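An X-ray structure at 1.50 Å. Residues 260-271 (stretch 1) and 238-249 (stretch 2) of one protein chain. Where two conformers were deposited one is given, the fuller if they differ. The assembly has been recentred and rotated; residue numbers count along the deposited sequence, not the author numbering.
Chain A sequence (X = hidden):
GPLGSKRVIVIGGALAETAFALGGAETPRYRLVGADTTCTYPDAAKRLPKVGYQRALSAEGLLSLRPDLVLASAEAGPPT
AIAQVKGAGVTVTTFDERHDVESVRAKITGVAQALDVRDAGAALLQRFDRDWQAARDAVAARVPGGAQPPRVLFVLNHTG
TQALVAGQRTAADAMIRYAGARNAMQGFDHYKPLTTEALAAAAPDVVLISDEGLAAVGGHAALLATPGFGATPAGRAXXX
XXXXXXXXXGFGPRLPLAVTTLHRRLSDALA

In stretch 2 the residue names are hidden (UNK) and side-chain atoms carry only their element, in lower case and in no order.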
ATOM      1  N   THR A 260       6.987  11.441  -1.506  1.00 10.87           N
ATOM      2  CA  THR A 260       7.634  12.611  -0.956  1.00 11.76           C
ATOM      3  C   THR A 260       8.013  12.359   0.503  1.00 11.45           C
ATOM      4  O   THR A 260       9.095  12.755   0.957  1.00 11.46           O
ATOM      5  CB  THR A 260       6.680  13.808  -1.066  1.00 13.09           C
ATOM      6  OG1 THR A 260       6.374  14.001  -2.444  1.00 14.35           O
ATOM      7  CG2 THR A 260       7.314  15.067  -0.545  1.00 13.89           C
ATOM      8  N   THR A 261       7.142  11.707   1.256  1.00 10.82           N
ATOM      9  CA  THR A 261       7.357  11.468   2.650  1.00 10.68           C
ATOM     10  C   THR A 261       8.442  10.470   2.895  1.00 10.60           C
ATOM     11  O   THR A 261       9.347  10.697   3.746  1.00 11.22           O
ATOM     12  CB  THR A 261       6.064  10.975   3.326  1.00 10.54           C
ATOM     13  OG1 THR A 261       5.033  11.982   3.147  1.00 11.30           O
ATOM     14  CG2 THR A 261       6.226  10.734   4.832  1.00 10.54           C
ATOM     15  N   LEU A 262       8.432   9.376   2.130  1.00  9.70           N
ATOM     16  CA  LEU A 262       9.541   8.435   2.239  1.00  9.91           C
ATOM     17  C   LEU A 262      10.909   9.092   1.906  1.00  9.92           C
ATOM     18  O   LEU A 262      11.893   8.906   2.589  1.00  9.36           O
ATOM     19  CB  LEU A 262       9.299   7.264   1.309  1.00 10.24           C
ATOM     20  CG  LEU A 262      10.399   6.189   1.373  1.00 10.44           C
ATOM     21  CD1 LEU A 262      10.599   5.694   2.790  1.00 10.67           C
ATOM     22  CD2 LEU A 262      10.050   5.049   0.433  1.00 10.71           C
ATOM     23  N   HIS A 263      10.937   9.877   0.840  1.00 10.18           N
ATOM     24  CA  HIS A 263      12.168  10.558   0.441  1.00 10.48           C
ATOM     25  C   HIS A 263      12.624  11.549   1.559  1.00 10.19           C
ATOM     26  O   HIS A 263      13.795  11.591   1.897  1.00  9.98           O
ATOM     27  CB  HIS A 263      11.941  11.332  -0.867  1.00 11.53           C
ATOM     28  CG  HIS A 263      13.084  12.177  -1.289  1.00 12.32           C
ATOM     29  ND1 HIS A 263      13.103  13.526  -1.029  1.00 13.35           N
ATOM     30  CD2 HIS A 263      14.215  11.898  -1.977  1.00 13.20           C
ATOM     31  CE1 HIS A 263      14.222  14.042  -1.513  1.00 13.66           C
ATOM     32  NE2 HIS A 263      14.881  13.093  -2.148  1.00 13.53           N
ATOM     33  N   ARG A 264      11.687  12.262   2.179  1.00 10.23           N
ATOM     34  CA  ARG A 264      12.044  13.174   3.264  1.00 10.42           C
ATOM     35  C   ARG A 264      12.639  12.376   4.404  1.00 10.06           C
ATOM     36  O   ARG A 264      13.667  12.747   4.961  1.00  9.67           O
ATOM     37  CB  ARG A 264      10.815  13.931   3.829  1.00 10.93           C
ATOM     38  CG  ARG A 264      11.072  14.842   5.005  1.00 12.14           C
ATOM     39  CD  ARG A 264       9.826  15.324   5.772  1.00 13.26           C
ATOM     40  NE  ARG A 264       9.055  16.225   4.943  1.00 13.91           N
ATOM     41  CZ  ARG A 264       7.878  15.954   4.425  1.00 15.06           C
ATOM     42  NH1 ARG A 264       7.256  14.837   4.694  1.00 15.20           N
ATOM     43  NH2 ARG A 264       7.270  16.861   3.654  1.00 16.03           N
ATOM     44  N   ARG A 265      11.972  11.299   4.777  1.00 10.02           N
ATOM     45  CA  ARG A 265      12.426  10.498   5.912  1.00 10.46           C
ATOM     46  C   ARG A 265      13.779   9.829   5.717  1.00 10.43           C
ATOM     47  O   ARG A 265      14.666   9.805   6.601  1.00 10.50           O
ATOM     48  CB  ARG A 265      11.373   9.492   6.397  1.00 10.84           C
ATOM     49  CG  ARG A 265      10.075  10.185   6.862  1.00 11.56           C
ATOM     50  CD  ARG A 265       9.122   9.222   7.562  1.00 12.14           C
ATOM     51  NE  ARG A 265       7.955   9.980   7.920  1.00 12.95           N
ATOM     52  CZ  ARG A 265       7.050   9.629   8.821  1.00 13.82           C
ATOM     53  NH1 ARG A 265       7.130   8.484   9.495  1.00 14.99           N
ATOM     54  NH2 ARG A 265       6.100  10.455   9.069  1.00 13.49           N
ATOM     55  N   LEU A 266      13.993   9.364   4.504  1.00 10.09           N
ATOM     56  CA  LEU A 266      15.282   8.740   4.198  1.00 10.06           C
ATOM     57  C   LEU A 266      16.357   9.841   4.192  1.00 10.09           C
ATOM     58  O   LEU A 266      17.487   9.607   4.665  1.00 10.43           O
ATOM     59  CB  LEU A 266      15.243   8.083   2.828  1.00 10.46           C
ATOM     60  CG  LEU A 266      14.397   6.827   2.692  1.00 10.56           C
ATOM     61  CD1 LEU A 266      14.470   6.321   1.280  1.00 10.94           C
ATOM     62  CD2 LEU A 266      14.881   5.692   3.572  1.00 11.03           C
ATOM     63  N   SER A 267      16.012  11.011   3.668  1.00 10.04           N
ATOM     64  CA  SER A 267      16.930  12.140   3.588  1.00 10.24           C
ATOM     65  C   SER A 267      17.339  12.645   4.976  1.00  9.93           C
ATOM     66  O   SER A 267      18.529  12.958   5.242  1.00 10.49           O
ATOM     67  CB  SER A 267      16.363  13.275   2.753  1.00 10.57           C
ATOM     68  OG  SER A 267      16.183  12.818   1.425  1.00 10.82           O
ATOM     69  N   ASP A 268      16.358  12.737   5.887  1.00  9.89           N
ATOM     70  CA  ASP A 268      16.657  13.113   7.256  1.00 10.13           C
ATOM     71  C   ASP A 268      17.554  12.049   7.876  1.00  9.98           C
ATOM     72  O   ASP A 268      18.548  12.356   8.580  1.00 10.62           O
ATOM     73  CB  ASP A 268      15.343  13.205   8.056  1.00 10.26           C
ATOM     74  CG  ASP A 268      14.538  14.505   7.834  1.00 10.73           C
ATOM     75  OD1 ASP A 268      14.991  15.433   7.146  1.00 11.54           O
ATOM     76  OD2 ASP A 268      13.427  14.562   8.413  1.00 10.67           O
ATOM     77  N   ALA A 269      17.210  10.775   7.651  1.00  9.90           N
ATOM     78  CA  ALA A 269      17.951   9.699   8.254  1.00  9.74           C
ATOM     79  C   ALA A 269      19.418   9.667   7.816  1.00  9.92           C
ATOM     80  O   ALA A 269      20.270   9.287   8.619  1.00 10.86           O
ATOM     81  CB  ALA A 269      17.337   8.362   7.960  1.00  9.66           C
ATOM     82  N   LEU A 270      19.660  10.095   6.588  1.00 10.54           N
ATOM     83  CA  LEU A 270      20.997  10.135   6.022  1.00 11.03           C
ATOM     84  C   LEU A 270      21.592  11.538   5.938  1.00 12.06           C
ATOM     85  O   LEU A 270      22.404  11.857   5.059  1.00 13.64           O
ATOM     86  CB  LEU A 270      20.960   9.510   4.636  1.00 10.87           C
ATOM     87  CG  LEU A 270      20.645   8.005   4.632  1.00 11.28           C
ATOM     88  CD1 LEU A 270      20.169   7.515   3.260  1.00 12.02           C
ATOM     89  CD2 LEU A 270      21.884   7.232   5.087  1.00 11.56           C
ATOM     90  N   ALA A 271      21.195  12.388   6.870  1.00 11.98           N
ATOM     91  CA  ALA A 271      21.639  13.760   6.885  1.00 12.81           C
ATOM     92  C   ALA A 271      23.177  13.807   6.865  1.00 13.86           C
ATOM     93  O   ALA A 271      23.814  13.005   7.626  1.00 13.63           O
ATOM     94  CB  ALA A 271      21.108  14.413   8.147  1.00 12.98           C
ATOM     95  OXT ALA A 271      23.745  14.588   6.074  1.00 16.00           O
ATOM     96  N   UNK A 238      22.322   3.266  13.696  1.00 12.80           N
ATOM     97  CA  UNK A 238      21.012   3.165  14.298  1.00 13.03           C
ATOM     98  C   UNK A 238      19.976   3.884  13.450  1.00 13.01           C
ATOM     99  O   UNK A 238      19.232   4.726  13.948  1.00 13.59           O
ATOM    100  c   UNK A 238      21.004   3.667  15.724  1.00 13.75           C
ATOM    101  c   UNK A 238      22.087   2.982  16.538  1.00 14.71           C
ATOM    102  c   UNK A 238      20.685   1.347  19.020  1.00 17.88           C
ATOM    103  n   UNK A 238      21.700   0.493  18.892  1.00 18.11           N
ATOM    104  n   UNK A 238      19.541   0.934  19.572  1.00 20.13           N
ATOM    105  n   UNK A 238      20.766   2.606  18.589  1.00 16.22           N
ATOM    106  c   UNK A 238      21.933   3.242  18.007  1.00 14.87           C
ATOM    107  N   UNK A 239      19.963   3.548  12.155  1.00 12.83           N
ATOM    108  CA  UNK A 239      19.164   4.288  11.152  1.00 13.46           C
ATOM    109  C   UNK A 239      17.907   3.530  10.709  1.00 12.80           C
ATOM    110  O   UNK A 239      17.966   2.550   9.983  1.00 12.21           O
ATOM    111  n   UNK A 239      22.038   6.520   8.510  1.00 16.44           N
ATOM    112  n   UNK A 239      24.365   6.747   8.509  1.00 16.38           N
ATOM    113  c   UNK A 239      20.767   5.926   8.106  1.00 16.53           C
ATOM    114  c   UNK A 239      23.254   6.051   8.187  1.00 15.89           C
ATOM    115  c   UNK A 239      19.678   5.734   9.152  1.00 15.95           C
ATOM    116  n   UNK A 239      23.432   4.875   7.545  1.00 15.30           N
ATOM    117  c   UNK A 239      20.036   4.562   9.953  1.00 14.55           C
ATOM    118  N   UNK A 240      16.802   3.952  11.289  1.00 12.85           N
ATOM    119  CA  UNK A 240      15.496   3.335  11.127  1.00 12.31           C
ATOM    120  C   UNK A 240      14.512   4.380  10.674  1.00 11.87           C
ATOM    121  O   UNK A 240      14.483   5.489  11.245  1.00 11.60           O
ATOM    122  c   UNK A 240      16.048   1.735  12.993  1.00 13.11           C
ATOM    123  c   UNK A 240      13.648   2.144  12.416  1.00 13.19           C
ATOM    124  c   UNK A 240      15.036   2.752  12.495  1.00 13.23           C
ATOM    125  N   UNK A 241      13.664   4.023   9.697  1.00 11.04           N
ATOM    126  CA  UNK A 241      12.536   4.849   9.278  1.00 11.04           C
ATOM    127  C   UNK A 241      11.270   4.013   9.356  1.00 11.04           C
ATOM    128  O   UNK A 241      11.234   2.894   8.846  1.00 10.69           O
ATOM    129  c   UNK A 241      11.429   5.961   7.310  1.00 11.84           C
ATOM    130  c   UNK A 241      12.689   5.321   7.827  1.00 11.19           C
ATOM    131  c   UNK A 241      13.861   6.305   7.771  1.00 11.23           C
ATOM    132  N   UNK A 242      10.255   4.555  10.009  1.00 11.44           N
ATOM    133  CA  UNK A 242       8.933   3.915  10.033  1.00 11.75           C
ATOM    134  C   UNK A 242       7.931   4.762   9.267  1.00 11.66           C
ATOM    135  O   UNK A 242       8.074   5.987   9.214  1.00 12.11           O
ATOM    136  c   UNK A 242       8.485   3.657  11.479  1.00 12.32           C
ATOM    137  o   UNK A 242       8.369   4.833  12.228  1.00 13.36           O
ATOM    138  N   UNK A 243       6.919   4.104   8.705  1.00 11.27           N
ATOM    139  CA  UNK A 243       5.771   4.762   8.143  0.50 11.17           C
ATOM    140  C   UNK A 243       4.573   3.793   8.246  1.00 11.62           C
ATOM    141  O   UNK A 243       4.732   2.579   8.213  1.00 12.34           O
ATOM    142  c   UNK A 243       5.408   6.490   4.640  0.50 10.88           C
ATOM    143  c   UNK A 243       6.061   5.239   6.692  0.50 11.06           C
ATOM    144  c   UNK A 243       5.061   6.216   6.086  0.50 10.90           C
ATOM    145  c   UNK A 243       5.033   7.536   6.823  0.50 10.81           C
ATOM    146  N   UNK A 244       3.401   4.353   8.313  1.00 12.75           N
ATOM    147  CA  UNK A 244       2.176   3.555   8.300  1.00 13.18           C
ATOM    148  C   UNK A 244       2.076   2.656   7.095  1.00 12.32           C
ATOM    149  O   UNK A 244       2.354   3.111   5.990  1.00 11.63           O
ATOM    150  c   UNK A 244       1.025   4.550   8.319  1.00 15.12           C
ATOM    151  c   UNK A 244      -0.275   3.947   8.102  1.00 16.33           C
ATOM    152  o   UNK A 244      -0.759   3.999   6.985  1.00 13.73           O
ATOM    153  o   UNK A 244      -0.891   3.413   9.087  1.00 18.77           O
ATOM    154  N   UNK A 245       1.716   1.389   7.269  1.00 12.12           N
ATOM    155  CA  UNK A 245       1.778   0.429   6.186  1.00 12.04           C
ATOM    156  C   UNK A 245       0.868   0.811   5.006  1.00 11.45           C
ATOM    157  O   UNK A 245       1.295   0.698   3.851  1.00 11.37           O
ATOM    158  c   UNK A 245       1.339  -0.943   6.669  1.00 12.83           C
ATOM    159  N   UNK A 246      -0.381   1.175   5.251  1.00 11.06           N
ATOM    160  CA  UNK A 246      -1.276   1.495   4.153  1.00 11.12           C
ATOM    161  C   UNK A 246      -0.787   2.697   3.341  1.00 10.76           C
ATOM    162  O   UNK A 246      -0.760   2.671   2.117  1.00 10.35           O
ATOM    163  c   UNK A 246      -5.018   2.482   4.250  1.00 12.67           C
ATOM    164  c   UNK A 246      -3.864   1.161   2.472  1.00 12.23           C
ATOM    165  c   UNK A 246      -3.699   2.198   3.550  1.00 12.04           C
ATOM    166  c   UNK A 246      -2.694   1.715   4.621  1.00 11.67           C
ATOM    167  N   UNK A 247      -0.327   3.708   4.035  1.00 11.04           N
ATOM    168  CA  UNK A 247       0.181   4.911   3.405  1.00 11.21           C
ATOM    169  C   UNK A 247       1.426   4.575   2.598  1.00 11.03           C
ATOM    170  O   UNK A 247       1.554   4.980   1.448  1.00 10.59           O
ATOM    171  c   UNK A 247       1.110   9.129   2.611  1.00 12.97           C
ATOM    172  c   UNK A 247       0.502   5.921   4.522  1.00 11.68           C
ATOM    173  c   UNK A 247       1.878   7.917   4.921  1.00 15.25           C
ATOM    174  c   UNK A 247       1.062   7.250   4.084  1.00 12.69           C
ATOM    175  c   UNK A 247       2.364   9.173   4.574  1.00 15.19           C
ATOM    176  c   UNK A 247       0.655   7.885   2.943  1.00 13.17           C
ATOM    177  c   UNK A 247       2.014   9.731   3.360  1.00 14.06           C
ATOM    178  N   UNK A 248       2.357   3.840   3.190  1.00 10.75           N
ATOM    179  CA  UNK A 248       3.613   3.521   2.499  1.00 11.15           C
ATOM    180  C   UNK A 248       3.379   2.621   1.288  1.00 11.17           C
ATOM    181  O   UNK A 248       3.927   2.863   0.189  1.00 10.72           O
ATOM    182  c   UNK A 248       6.749   3.407   2.342  1.00 11.91           C
ATOM    183  c   UNK A 248       6.637   1.559   4.043  1.00 12.03           C
ATOM    184  c   UNK A 248       5.891   2.324   2.946  1.00 12.12           C
ATOM    185  c   UNK A 248       4.561   2.825   3.495  1.00 11.32           C
ATOM    186  N   UNK A 249       2.605   1.545   1.461  1.00 11.10           N
ATOM    187  CA  UNK A 249       2.606   0.415   0.512  1.00 11.83           C
ATOM    188  C   UNK A 249       1.362   0.326  -0.351  1.00 12.20           C
ATOM    189  O   UNK A 249       1.320  -0.531  -1.249  1.00 12.33           O
ATOM    190  c   UNK A 249       2.757  -0.899   1.266  1.00 12.26           C
ATOM    191  c   UNK A 249       4.016  -1.071   2.126  1.00 13.29           C
ATOM    192  c   UNK A 249       5.265  -1.115   1.263  1.00 13.87           C
ATOM    193  c   UNK A 249       3.867  -2.288   3.035  1.00 13.89           C
TER
HETATM  194  O   HOH W   1       5.900   6.301  11.501  1.00 15.73           O

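Position 238 has three carbons in line, a nitrogen, then a carbon bearing two more nitrogens: a guanidinium on a linear chain, so Arg238. Its phi/psi of 52/51 marks the Schellman turn that closes the preceding helix, and its side chain stays clear of stretch 1.

Position 239 repeats that pattern, but its chain lies against the end of the opposing helix, a side-chain carbon 3.7 Å from Ala269 CB. It is Arg239. Its NE makes a weak hydrogen bond to Ala269 O (3.3 Å, angle 122°), near the guanidinium plane, while Leu270 CD2 lies over one face and 3.5 Å from Arg239 CD.

Position 240 carries three carbons, one bearing the other two, on a CA-to-CB bond directed away: Val240. Position 241 has the same fork directed toward the helix, with carbons 3.6 Å from Arg265 CB and 4.0 Å from Ala269 CB. This is Val241; its CG2 also lies 4.4 Å from Leu266 CD2.

At 242 a carbon and a single oxygen identify Ser242. The side chain points away, yet its OG is 3.0 Å from water 1, and that water accepts from Arg265 NH1 at 3.2 Å. The backbone contributes directly: Arg265 NH1 donates to Ser242 O at 2.7 Å.

Four carbons forked at the second make 243 Leu243. Its CD1 lies 3.5 Å from Arg265 NH1, over one guanidinium face, and 4.0 Å from Thr261 CG2.

Position 244 has two carbons, the second carrying two oxygens. One oxygen accepts from the backbone N of 247 at 3.0 Å (angle 162°), the N-cap bond of the next helix; this is Asp244. A single carbon at 245 gives Ala245, and a four-carbon fork at 246 gives Leu246, both out of reach.

Position 247 shows one carbon and a six-carbon ring without oxygen, hence Phe247. Its CZ approaches Thr261 OG1 at 3.8 Å, obliquely to the ring. Position 248, four carbons forked at the second, is Leu248, whose CD1 lies 4.2 Å from Leu262 CD2. The same fork at 249, beyond contact, is Leu249.

The helix runs nearly antiparallel to strand 240-243 (159°, closest approach 8.7 Å), so ascending positions on one meet descending positions on the other: Arg265 CA is 6.6 Å from Val241 CA, and Ala269 CA is 6.3 Å from Arg239 CA. Strand alternation turns Val241 and Leu243 inward. Apolar packing joins two arginine-to-carbonyl bonds, one from each stretch, within 534 Å² of buried surface.

Stretch 2 (238-249) RRVVSLDALFLL
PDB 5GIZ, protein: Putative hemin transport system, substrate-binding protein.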